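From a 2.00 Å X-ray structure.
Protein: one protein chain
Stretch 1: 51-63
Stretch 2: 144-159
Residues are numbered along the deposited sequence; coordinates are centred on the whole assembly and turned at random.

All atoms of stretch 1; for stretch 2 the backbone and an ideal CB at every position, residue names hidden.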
ATOM      1  N   GLY A  51       7.384  -5.760   7.055  1.00 20.25           N
ATOM      2  CA  GLY A  51       8.729  -5.787   6.490  1.00 20.10           C
ATOM      3  C   GLY A  51       9.274  -7.036   5.836  1.00 23.98           C
ATOM      4  O   GLY A  51      10.471  -7.315   5.961  1.00 23.59           O
ATOM      5  N   GLU A  52       8.425  -7.787   5.131  1.00 20.00           N
ATOM      6  CA  GLU A  52       8.846  -8.999   4.426  1.00 19.43           C
ATOM      7  C   GLU A  52       8.200  -9.079   3.033  1.00 22.02           C
ATOM      8  O   GLU A  52       8.382 -10.070   2.333  1.00 22.32           O
ATOM      9  CB  GLU A  52       8.544 -10.280   5.252  1.00 21.31           C
ATOM     10  CG  GLU A  52       9.350 -10.473   6.535  1.00 35.06           C
ATOM     11  CD  GLU A  52      10.869 -10.441   6.472  1.00 58.29           C
ATOM     12  OE1 GLU A  52      11.484 -10.174   7.530  1.00 46.66           O
ATOM     13  OE2 GLU A  52      11.446 -10.667   5.383  1.00 57.88           O
ATOM     14  N   GLY A  53       7.477  -8.030   2.637  1.00 16.78           N
ATOM     15  CA  GLY A  53       6.769  -7.979   1.361  1.00 16.52           C
ATOM     16  C   GLY A  53       7.538  -7.397   0.196  1.00 18.58           C
ATOM     17  O   GLY A  53       8.759  -7.209   0.274  1.00 16.88           O
ATOM     18  N   ASP A  54       6.809  -7.102  -0.905  1.00 14.63           N
ATOM     19  CA  ASP A  54       7.410  -6.568  -2.124  1.00 14.16           C
ATOM     20  C   ASP A  54       8.199  -5.286  -1.908  1.00 17.84           C
ATOM     21  O   ASP A  54       9.288  -5.168  -2.457  1.00 16.55           O
ATOM     22  CB  ASP A  54       6.386  -6.426  -3.272  1.00 15.34           C
ATOM     23  CG  ASP A  54       5.603  -7.691  -3.616  1.00 19.84           C
ATOM     24  OD1 ASP A  54       6.114  -8.800  -3.355  1.00 20.21           O
ATOM     25  OD2 ASP A  54       4.527  -7.574  -4.220  1.00 18.60           O
ATOM     26  N   LEU A  55       7.679  -4.352  -1.086  1.00 15.92           N
ATOM     27  CA  LEU A  55       8.334  -3.072  -0.792  1.00 16.76           C
ATOM     28  C   LEU A  55       9.718  -3.248  -0.174  1.00 18.89           C
ATOM     29  O   LEU A  55      10.667  -2.586  -0.609  1.00 18.23           O
ATOM     30  CB  LEU A  55       7.469  -2.203   0.136  1.00 17.80           C
ATOM     31  CG  LEU A  55       6.216  -1.558  -0.445  1.00 24.83           C
ATOM     32  CD1 LEU A  55       5.445  -0.840   0.654  1.00 25.07           C
ATOM     33  CD2 LEU A  55       6.560  -0.540  -1.543  1.00 30.43           C
ATOM     34  N   THR A  56       9.822  -4.123   0.849  1.00 14.82           N
ATOM     35  CA  THR A  56      11.077  -4.431   1.552  1.00 14.84           C
ATOM     36  C   THR A  56      12.098  -5.067   0.608  1.00 17.00           C
ATOM     37  O   THR A  56      13.271  -4.689   0.644  1.00 16.14           O
ATOM     38  CB  THR A  56      10.801  -5.298   2.800  1.00 25.16           C
ATOM     39  OG1 THR A  56       9.952  -4.554   3.675  1.00 26.00           O
ATOM     40  CG2 THR A  56      12.084  -5.711   3.537  1.00 23.84           C
ATOM     41  N   VAL A  57      11.653  -6.007  -0.238  1.00 13.72           N
ATOM     42  CA  VAL A  57      12.509  -6.686  -1.235  1.00 13.61           C
ATOM     43  C   VAL A  57      13.119  -5.650  -2.207  1.00 17.51           C
ATOM     44  O   VAL A  57      14.323  -5.689  -2.485  1.00 17.01           O
ATOM     45  CB  VAL A  57      11.735  -7.823  -1.963  1.00 17.85           C
ATOM     46  CG1 VAL A  57      12.506  -8.353  -3.177  1.00 17.55           C
ATOM     47  CG2 VAL A  57      11.413  -8.963  -0.994  1.00 17.75           C
ATOM     48  N   LEU A  58      12.291  -4.725  -2.699  1.00 14.83           N
ATOM     49  CA  LEU A  58      12.719  -3.667  -3.617  1.00 14.96           C
ATOM     50  C   LEU A  58      13.678  -2.687  -2.942  1.00 20.28           C
ATOM     51  O   LEU A  58      14.719  -2.362  -3.523  1.00 19.43           O
ATOM     52  CB  LEU A  58      11.508  -2.959  -4.244  1.00 15.08           C
ATOM     53  CG  LEU A  58      10.636  -3.840  -5.154  1.00 20.31           C
ATOM     54  CD1 LEU A  58       9.308  -3.174  -5.447  1.00 20.41           C
ATOM     55  CD2 LEU A  58      11.346  -4.208  -6.440  1.00 23.35           C
ATOM     56  N   GLY A  59      13.370  -2.316  -1.692  1.00 19.21           N
ATOM     57  CA  GLY A  59      14.207  -1.448  -0.866  1.00 19.04           C
ATOM     58  C   GLY A  59      15.591  -2.024  -0.659  1.00 22.37           C
ATOM     59  O   GLY A  59      16.593  -1.312  -0.785  1.00 22.07           O
ATOM     60  N   ARG A  60      15.658  -3.334  -0.383  1.00 18.71           N
ATOM     61  CA  ARG A  60      16.916  -4.056  -0.206  1.00 19.83           C
ATOM     62  C   ARG A  60      17.686  -4.122  -1.536  1.00 24.21           C
ATOM     63  O   ARG A  60      18.878  -3.804  -1.569  1.00 24.46           O
ATOM     64  CB  ARG A  60      16.655  -5.467   0.371  1.00 21.34           C
ATOM     65  CG  ARG A  60      17.929  -6.308   0.519  1.00 36.32           C
ATOM     66  CD  ARG A  60      17.745  -7.555   1.359  1.00 47.04           C
ATOM     67  NE  ARG A  60      16.926  -8.564   0.684  1.00 57.07           N
ATOM     68  CZ  ARG A  60      15.690  -8.890   1.046  1.00 69.07           C
ATOM     69  NH1 ARG A  60      15.117  -8.299   2.090  1.00 60.85           N
ATOM     70  NH2 ARG A  60      15.018  -9.817   0.375  1.00 44.18           N
ATOM     71  N   ARG A  61      17.005  -4.501  -2.631  1.00 20.46           N
ATOM     72  CA  ARG A  61      17.636  -4.597  -3.951  1.00 20.83           C
ATOM     73  C   ARG A  61      18.218  -3.255  -4.455  1.00 23.22           C
ATOM     74  O   ARG A  61      19.314  -3.231  -5.031  1.00 21.80           O
ATOM     75  CB  ARG A  61      16.640  -5.147  -4.981  1.00 21.77           C
ATOM     76  CG  ARG A  61      17.274  -5.405  -6.341  1.00 31.60           C
ATOM     77  CD  ARG A  61      17.251  -6.875  -6.664  1.00 46.36           C
ATOM     78  NE  ARG A  61      18.314  -7.293  -7.579  1.00 55.09           N
ATOM     79  CZ  ARG A  61      18.304  -7.088  -8.893  1.00 72.02           C
ATOM     80  NH1 ARG A  61      19.305  -7.520  -9.645  1.00 60.04           N
ATOM     81  NH2 ARG A  61      17.298  -6.432  -9.461  1.00 60.84           N
ATOM     82  N   TYR A  62      17.458  -2.166  -4.285  1.00 19.27           N
ATOM     83  CA  TYR A  62      17.831  -0.837  -4.775  1.00 18.95           C
ATOM     84  C   TYR A  62      18.454   0.084  -3.738  1.00 22.46           C
ATOM     85  O   TYR A  62      18.625   1.272  -3.989  1.00 22.33           O
ATOM     86  CB  TYR A  62      16.673  -0.201  -5.552  1.00 20.42           C
ATOM     87  CG  TYR A  62      16.370  -1.007  -6.792  1.00 23.28           C
ATOM     88  CD1 TYR A  62      17.193  -0.931  -7.914  1.00 26.33           C
ATOM     89  CD2 TYR A  62      15.336  -1.939  -6.804  1.00 24.02           C
ATOM     90  CE1 TYR A  62      16.965  -1.727  -9.032  1.00 28.35           C
ATOM     91  CE2 TYR A  62      15.100  -2.743  -7.918  1.00 24.64           C
ATOM     92  CZ  TYR A  62      15.923  -2.640  -9.027  1.00 34.52           C
ATOM     93  OH  TYR A  62      15.693  -3.428 -10.127  1.00 37.80           O
ATOM     94  N   ASP A  63      18.837  -0.490  -2.592  1.00 18.73           N
ATOM     95  CA  ASP A  63      19.516   0.176  -1.487  1.00 18.51           C
ATOM     96  C   ASP A  63      18.857   1.474  -1.025  1.00 21.56           C
ATOM     97  O   ASP A  63      19.516   2.505  -0.880  1.00 21.97           O
ATOM     98  CB  ASP A  63      21.018   0.345  -1.784  1.00 20.50           C
ATOM     99  CG  ASP A  63      21.854   0.490  -0.530  1.00 27.51           C
ATOM    100  OD1 ASP A  63      21.601  -0.263   0.445  1.00 28.54           O
ATOM    101  OD2 ASP A  63      22.747   1.361  -0.513  1.00 26.59           O
ATOM    102  N   UNK A 144       9.464  -1.456 -15.072  1.00 17.90           N
ATOM    103  CA  UNK A 144      10.539  -2.036 -14.261  1.00 17.33           C
ATOM    104  C   UNK A 144       9.986  -2.992 -13.206  1.00 19.10           C
ATOM    105  O   UNK A 144      10.540  -4.074 -13.013  1.00 17.75           O
ATOM    106  CB  UNK A 144      11.352  -0.929 -13.587  1.00 17.33           C
ATOM    107  N   UNK A 145       8.882  -2.613 -12.549  1.00 15.51           N
ATOM    108  CA  UNK A 145       8.237  -3.453 -11.526  1.00 15.00           C
ATOM    109  C   UNK A 145       7.759  -4.780 -12.095  1.00 18.64           C
ATOM    110  O   UNK A 145       7.906  -5.824 -11.452  1.00 17.08           O
ATOM    111  CB  UNK A 145       7.055  -2.711 -10.900  1.00 15.00           C
ATOM    112  N   UNK A 146       7.198  -4.731 -13.307  1.00 17.14           N
ATOM    113  CA  UNK A 146       6.693  -5.892 -14.042  1.00 18.07           C
ATOM    114  C   UNK A 146       7.842  -6.869 -14.335  1.00 20.45           C
ATOM    115  O   UNK A 146       7.702  -8.071 -14.104  1.00 20.17           O
ATOM    116  CB  UNK A 146       6.017  -5.453 -15.343  1.00 18.07           C
ATOM    117  N   UNK A 147       8.993  -6.337 -14.797  1.00 16.47           N
ATOM    118  CA  UNK A 147      10.197  -7.107 -15.118  1.00 16.84           C
ATOM    119  C   UNK A 147      10.799  -7.759 -13.881  1.00 19.54           C
ATOM    120  O   UNK A 147      11.451  -8.794 -14.010  1.00 18.37           O
ATOM    121  CB  UNK A 147      11.238  -6.206 -15.786  1.00 16.84           C
ATOM    122  N   UNK A 148      10.589  -7.142 -12.690  1.00 15.23           N
ATOM    123  CA  UNK A 148      11.082  -7.634 -11.397  1.00 15.14           C
ATOM    124  C   UNK A 148      10.241  -8.749 -10.750  1.00 19.04           C
ATOM    125  O   UNK A 148      10.633  -9.254  -9.698  1.00 18.24           O
ATOM    126  CB  UNK A 148      11.164  -6.457 -10.423  1.00 15.14           C
ATOM    127  N   UNK A 149       9.117  -9.155 -11.379  1.00 16.49           N
ATOM    128  CA  UNK A 149       8.262 -10.242 -10.865  1.00 17.59           C
ATOM    129  C   UNK A 149       9.055 -11.529 -10.475  1.00 21.18           C
ATOM    130  O   UNK A 149       8.822 -12.015  -9.375  1.00 20.33           O
ATOM    131  CB  UNK A 149       7.214 -10.594 -11.923  1.00 17.59           C
ATOM    132  N   UNK A 150      10.024 -12.066 -11.278  1.00 18.23           N
ATOM    133  CA  UNK A 150      10.769 -13.269 -10.828  1.00 18.15           C
ATOM    134  C   UNK A 150      11.536 -13.085  -9.520  1.00 21.51           C
ATOM    135  O   UNK A 150      11.613 -14.024  -8.730  1.00 21.58           O
ATOM    136  CB  UNK A 150      11.759 -13.692 -11.915  1.00 18.15           C
ATOM    137  N   UNK A 151      12.103 -11.891  -9.291  1.00 19.23           N
ATOM    138  CA  UNK A 151      12.847 -11.603  -8.064  1.00 19.86           C
ATOM    139  C   UNK A 151      11.892 -11.512  -6.871  1.00 21.51           C
ATOM    140  O   UNK A 151      12.164 -12.097  -5.817  1.00 19.79           O
ATOM    141  CB  UNK A 151      13.642 -10.304  -8.210  1.00 19.86           C
ATOM    142  N   UNK A 152      10.768 -10.798  -7.050  1.00 17.69           N
ATOM    143  CA  UNK A 152       9.745 -10.641  -6.011  1.00 18.43           C
ATOM    144  C   UNK A 152       9.177 -12.004  -5.634  1.00 23.50           C
ATOM    145  O   UNK A 152       9.010 -12.290  -4.452  1.00 21.63           O
ATOM    146  CB  UNK A 152       8.627  -9.709  -6.482  1.00 18.43           C
ATOM    147  N   UNK A 153       8.963 -12.878  -6.641  1.00 21.86           N
ATOM    148  CA  UNK A 153       8.456 -14.225  -6.398  1.00 22.78           C
ATOM    149  C   UNK A 153       9.485 -15.128  -5.686  1.00 27.61           C
ATOM    150  O   UNK A 153       9.101 -16.100  -5.039  1.00 28.71           O
ATOM    151  CB  UNK A 153       8.041 -14.861  -7.726  1.00 22.78           C
ATOM    152  N   UNK A 154      10.781 -14.787  -5.761  1.00 22.67           N
ATOM    153  CA  UNK A 154      11.810 -15.572  -5.085  1.00 22.93           C
ATOM    154  C   UNK A 154      12.098 -15.069  -3.658  1.00 26.12           C
ATOM    155  O   UNK A 154      12.545 -15.853  -2.823  1.00 25.38           O
ATOM    156  CB  UNK A 154      13.098 -15.547  -5.911  1.00 22.93           C
ATOM    157  N   UNK A 155      11.851 -13.771  -3.378  1.00 20.76           N
ATOM    158  CA  UNK A 155      12.225 -13.171  -2.090  1.00 19.46           C
ATOM    159  C   UNK A 155      11.115 -12.636  -1.179  1.00 21.35           C
ATOM    160  O   UNK A 155      11.349 -12.464   0.014  1.00 20.90           O
ATOM    161  CB  UNK A 155      13.183 -12.012  -2.374  1.00 19.46           C
ATOM    162  N   UNK A 156       9.956 -12.293  -1.730  1.00 16.96           N
ATOM    163  CA  UNK A 156       8.872 -11.688  -0.957  1.00 17.05           C
ATOM    164  C   UNK A 156       7.977 -12.728  -0.296  1.00 22.23           C
ATOM    165  O   UNK A 156       7.753 -13.784  -0.875  1.00 20.64           O
ATOM    166  CB  UNK A 156       8.028 -10.785  -1.859  1.00 17.05           C
ATOM    167  N   UNK A 157       7.412 -12.396   0.884  1.00 20.93           N
ATOM    168  CA  UNK A 157       6.442 -13.250   1.588  1.00 22.55           C
ATOM    169  C   UNK A 157       5.088 -13.243   0.842  1.00 28.36           C
ATOM    170  O   UNK A 157       4.218 -14.057   1.147  1.00 28.72           O
ATOM    171  CB  UNK A 157       6.260 -12.774   3.031  1.00 22.55           C
ATOM    172  N   UNK A 158       4.925 -12.331  -0.144  1.00 25.86           N
ATOM    173  CA  UNK A 158       3.722 -12.199  -0.989  1.00 25.89           C
ATOM    174  C   UNK A 158       3.800 -13.069  -2.271  1.00 34.22           C
ATOM    175  O   UNK A 158       2.962 -12.937  -3.170  1.00 33.21           O
ATOM    176  CB  UNK A 158       3.526 -10.732  -1.376  1.00 25.89           C
ATOM    177  N   UNK A 159       4.817 -13.927  -2.363  1.00 35.76           N
ATOM    178  CA  UNK A 159       5.046 -14.807  -3.512  0.63 37.88           C
ATOM    179  C   UNK A 159       4.001 -15.944  -3.591  1.00 43.94           C
ATOM    180  O   UNK A 159       3.378 -16.238  -2.566  1.00 43.17           O
ATOM    181  CB  UNK A 159       6.455 -15.399  -3.435  0.63 37.88           C
TER

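Position 144 aims its CA-to-CB bond toward stretch 1, yet nothing there lies within 5.5 Å of the ideal CB, so the geometry selects little; it is Gln144, which makes no contact. At 145 the bond runs sideways, and only a side chain of some length could reach the apolar tip of Leu58. Leucine, isoleucine or methionine would suit; Leu145 sends CD2 to 3.8 Å from Leu58 CD1. Positions 146 and 147 are out of reach and almost unconstrained: Gln146 and Arg147.

Position 148 points toward stretch 1, its ideal CB 4.6 Å from Leu58 CD2 and 5.5 Å from Tyr62 OH. A medium-sized apolar group would fill this space, leucine or methionine most readily. Leu148 packs CD1 against Leu58 CD2 (3.7 Å) and Tyr62 CE2 (3.8 Å), while its CD2 lies 3.6 Å from Arg61 NH2.

Positions 149 and 150 are out of reach. They open the helix 149-155, where a small polar residue and then proline are both common; Ser149 OG donates to Gln146 O (2.7 Å), and Pro150 follows.

At 151 the bond points toward stretch 1 and the ideal CB is 5.2 Å from Arg61 CD. Aliphatic carbon is on offer, so leucine, methionine or a long chain with an aliphatic stem would serve. Leu151 CD2 reaches Arg61 CD at 3.4 Å and Val57 CG1 at 3.8 Å.

Position 152 also points toward stretch 1. The ideal CB is 4.1 Å from Asp54 OD1 and 5.3 Å from Val57 CG1, so the visible atoms allow a polar answer or an apolar one. Leu152 takes the second: CD2 lies 3.8 Å from Val57 CG1 and 3.9 Å from Leu58 CG.

Position 153 points away and 154 sideways, without contact; Asp153 and Ala154 occupy them.

Position 155 faces both Val57 CG2 (3.8 Å from the ideal CB) and Arg60 NH2 (4.0 Å). An acceptor on an aliphatic stem fits, as in glutamine or glutamate. Gln155 OE1 accepts from Arg60 NH2 at 3.0 Å, near the guanidinium plane, and from water 2, which also donates to Val57 O.

Position 156 is cramped: its ideal CB is 3.1 Å from Asp54 OD1 and 4.0 Å from Gly53 C. A small donor, serine or perhaps threonine, is favoured. Ser156 OG donates to Asp54 OD1 (2.7 Å) and accepts from the backbone N of position 158 (3.1 Å from OG).

At 157 the backbone supplies the link, N to Glu52 O (2.9 Å, 168°). The bond runs sideways, leaving several polar residues possible; in Asp157, OD2 approaches Glu52 CB at 3.5 Å.

Position 158 points toward the start of helix 54-61, where Asp54 N offers a proton. An acceptor on a long enough chain, glutamate or glutamine, suits. Glu158 OE2 takes that bond (2.8 Å, 175°), despite Asp54 OD2 at 3.6 Å from the same OE2, and lies 3.4 Å from Gly53 CA; an ideal CB on that glycine would clash with it.

Position 159, sideways and without contact, closes the type I turn from Ser156 as Cys159.

Stretch 2 144-159: QLQRLSPLLDAQSDEC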
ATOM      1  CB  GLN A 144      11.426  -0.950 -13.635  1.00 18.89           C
ATOM      2  CG  GLN A 144      12.308  -0.253 -14.676  1.00 23.62           C
ATOM      3  CD  GLN A 144      13.029   0.956 -14.143  1.00 35.04           C
ATOM      4  OE1 GLN A 144      12.545   1.672 -13.265  1.00 25.09           O
ATOM      5  NE2 GLN A 144      14.194   1.234 -14.699  1.00 33.42           N
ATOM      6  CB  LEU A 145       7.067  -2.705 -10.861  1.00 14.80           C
ATOM      7  CG  LEU A 145       7.446  -1.482 -10.034  1.00 19.02           C
ATOM      8  CD1 LEU A 145       6.218  -0.714  -9.632  1.00 19.35           C
ATOM      9  CD2 LEU A 145       8.295  -1.858  -8.825  1.00 20.41           C
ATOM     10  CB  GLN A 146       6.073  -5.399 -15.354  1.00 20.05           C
ATOM     11  CG  GLN A 146       4.951  -6.253 -15.882  1.00 40.59           C
ATOM     12  CD  GLN A 146       4.574  -5.759 -17.250  1.00 61.07           C
ATOM     13  OE1 GLN A 146       3.878  -4.749 -17.406  1.00 53.62           O
ATOM     14  NE2 GLN A 146       5.103  -6.413 -18.266  1.00 55.53           N
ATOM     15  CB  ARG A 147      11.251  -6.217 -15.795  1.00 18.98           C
ATOM     16  CG  ARG A 147      10.862  -5.761 -17.202  1.00 28.12           C
ATOM     17  CD  ARG A 147      11.694  -4.571 -17.667  1.00 37.25           C
ATOM     18  NE  ARG A 147      13.119  -4.899 -17.779  1.00 40.84           N
ATOM     19  CZ  ARG A 147      14.090  -3.997 -17.898  1.00 60.96           C
ATOM     20  NH1 ARG A 147      13.801  -2.702 -17.923  1.00 52.29           N
ATOM     21  NH2 ARG A 147      15.354  -4.385 -17.995  1.00 47.07           N
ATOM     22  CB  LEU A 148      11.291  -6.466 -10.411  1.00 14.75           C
ATOM     23  CG  LEU A 148      12.527  -5.598 -10.700  1.00 18.91           C
ATOM     24  CD1 LEU A 148      12.396  -4.247 -10.038  1.00 19.39           C
ATOM     25  CD2 LEU A 148      13.816  -6.303 -10.273  1.00 20.18           C
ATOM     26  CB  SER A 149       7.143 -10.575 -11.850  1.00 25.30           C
ATOM     27  OG  SER A 149       6.390  -9.418 -12.176  1.00 41.74           O
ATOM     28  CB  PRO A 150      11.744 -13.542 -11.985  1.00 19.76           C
ATOM     29  CG  PRO A 150      11.129 -12.883 -13.160  1.00 24.21           C
ATOM     30  CD  PRO A 150      10.466 -11.656 -12.627  1.00 19.65           C
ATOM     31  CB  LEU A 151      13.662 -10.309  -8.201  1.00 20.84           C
ATOM     32  CG  LEU A 151      14.471  -9.957  -6.962  1.00 27.43           C
ATOM     33  CD1 LEU A 151      15.926 -10.330  -7.130  1.00 28.40           C
ATOM     34  CD2 LEU A 151      14.232  -8.529  -6.543  1.00 31.11           C
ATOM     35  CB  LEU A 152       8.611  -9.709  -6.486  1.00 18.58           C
ATOM     36  CG  LEU A 152       8.976  -8.244  -6.679  1.00 23.33           C
ATOM     37  CD1 LEU A 152       7.809  -7.496  -7.224  1.00 23.30           C
ATOM     38  CD2 LEU A 152       9.450  -7.593  -5.364  1.00 25.10           C
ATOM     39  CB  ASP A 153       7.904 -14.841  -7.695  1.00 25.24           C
ATOM     40  CG  ASP A 153       6.580 -14.238  -8.156  1.00 38.78           C
ATOM     41  OD1 ASP A 153       5.967 -13.464  -7.378  1.00 39.02           O
ATOM     42  OD2 ASP A 153       6.140 -14.563  -9.279  1.00 48.16           O
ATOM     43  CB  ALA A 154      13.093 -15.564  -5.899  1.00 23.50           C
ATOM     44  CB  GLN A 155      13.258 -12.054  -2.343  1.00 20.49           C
ATOM     45  CG  GLN A 155      14.504 -12.493  -3.119  1.00 27.80           C
ATOM     46  CD  GLN A 155      15.552 -11.409  -3.214  1.00 40.65           C
ATOM     47  OE1 GLN A 155      15.457 -10.357  -2.585  1.00 33.47           O
ATOM     48  NE2 GLN A 155      16.600 -11.662  -3.977  1.00 35.86           N
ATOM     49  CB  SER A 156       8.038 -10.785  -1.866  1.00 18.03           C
ATOM     50  OG  SER A 156       6.930 -10.200  -1.205  1.00 18.87           O
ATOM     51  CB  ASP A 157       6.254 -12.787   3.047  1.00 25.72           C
ATOM     52  CG  ASP A 157       7.138 -13.492   4.067  1.00 42.87           C
ATOM     53  OD1 ASP A 157       8.128 -14.137   3.656  1.00 45.62           O
ATOM     54  OD2 ASP A 157       6.850 -13.381   5.275  1.00 51.17           O
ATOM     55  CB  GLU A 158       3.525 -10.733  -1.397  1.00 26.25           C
ATOM     56  CG  GLU A 158       3.389  -9.771  -0.239  1.00 28.73           C
ATOM     57  CD  GLU A 158       3.122  -8.359  -0.707  1.00 30.17           C
ATOM     58  OE1 GLU A 158       1.970  -8.071  -1.099  1.00 23.70           O
ATOM     59  OE2 GLU A 158       4.068  -7.543  -0.697  1.00 21.35           O
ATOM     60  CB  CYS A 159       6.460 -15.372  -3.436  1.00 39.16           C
ATOM     61  SG  CYS A 159       6.715 -16.545  -2.075  1.00 43.67           S
TER
HETATM   62  O   HOH W   1      11.148 -10.952   2.339  1.00 30.29           O
HETATM   63  O   HOH W   2      16.154  -7.800  -2.572  1.00 28.20           O
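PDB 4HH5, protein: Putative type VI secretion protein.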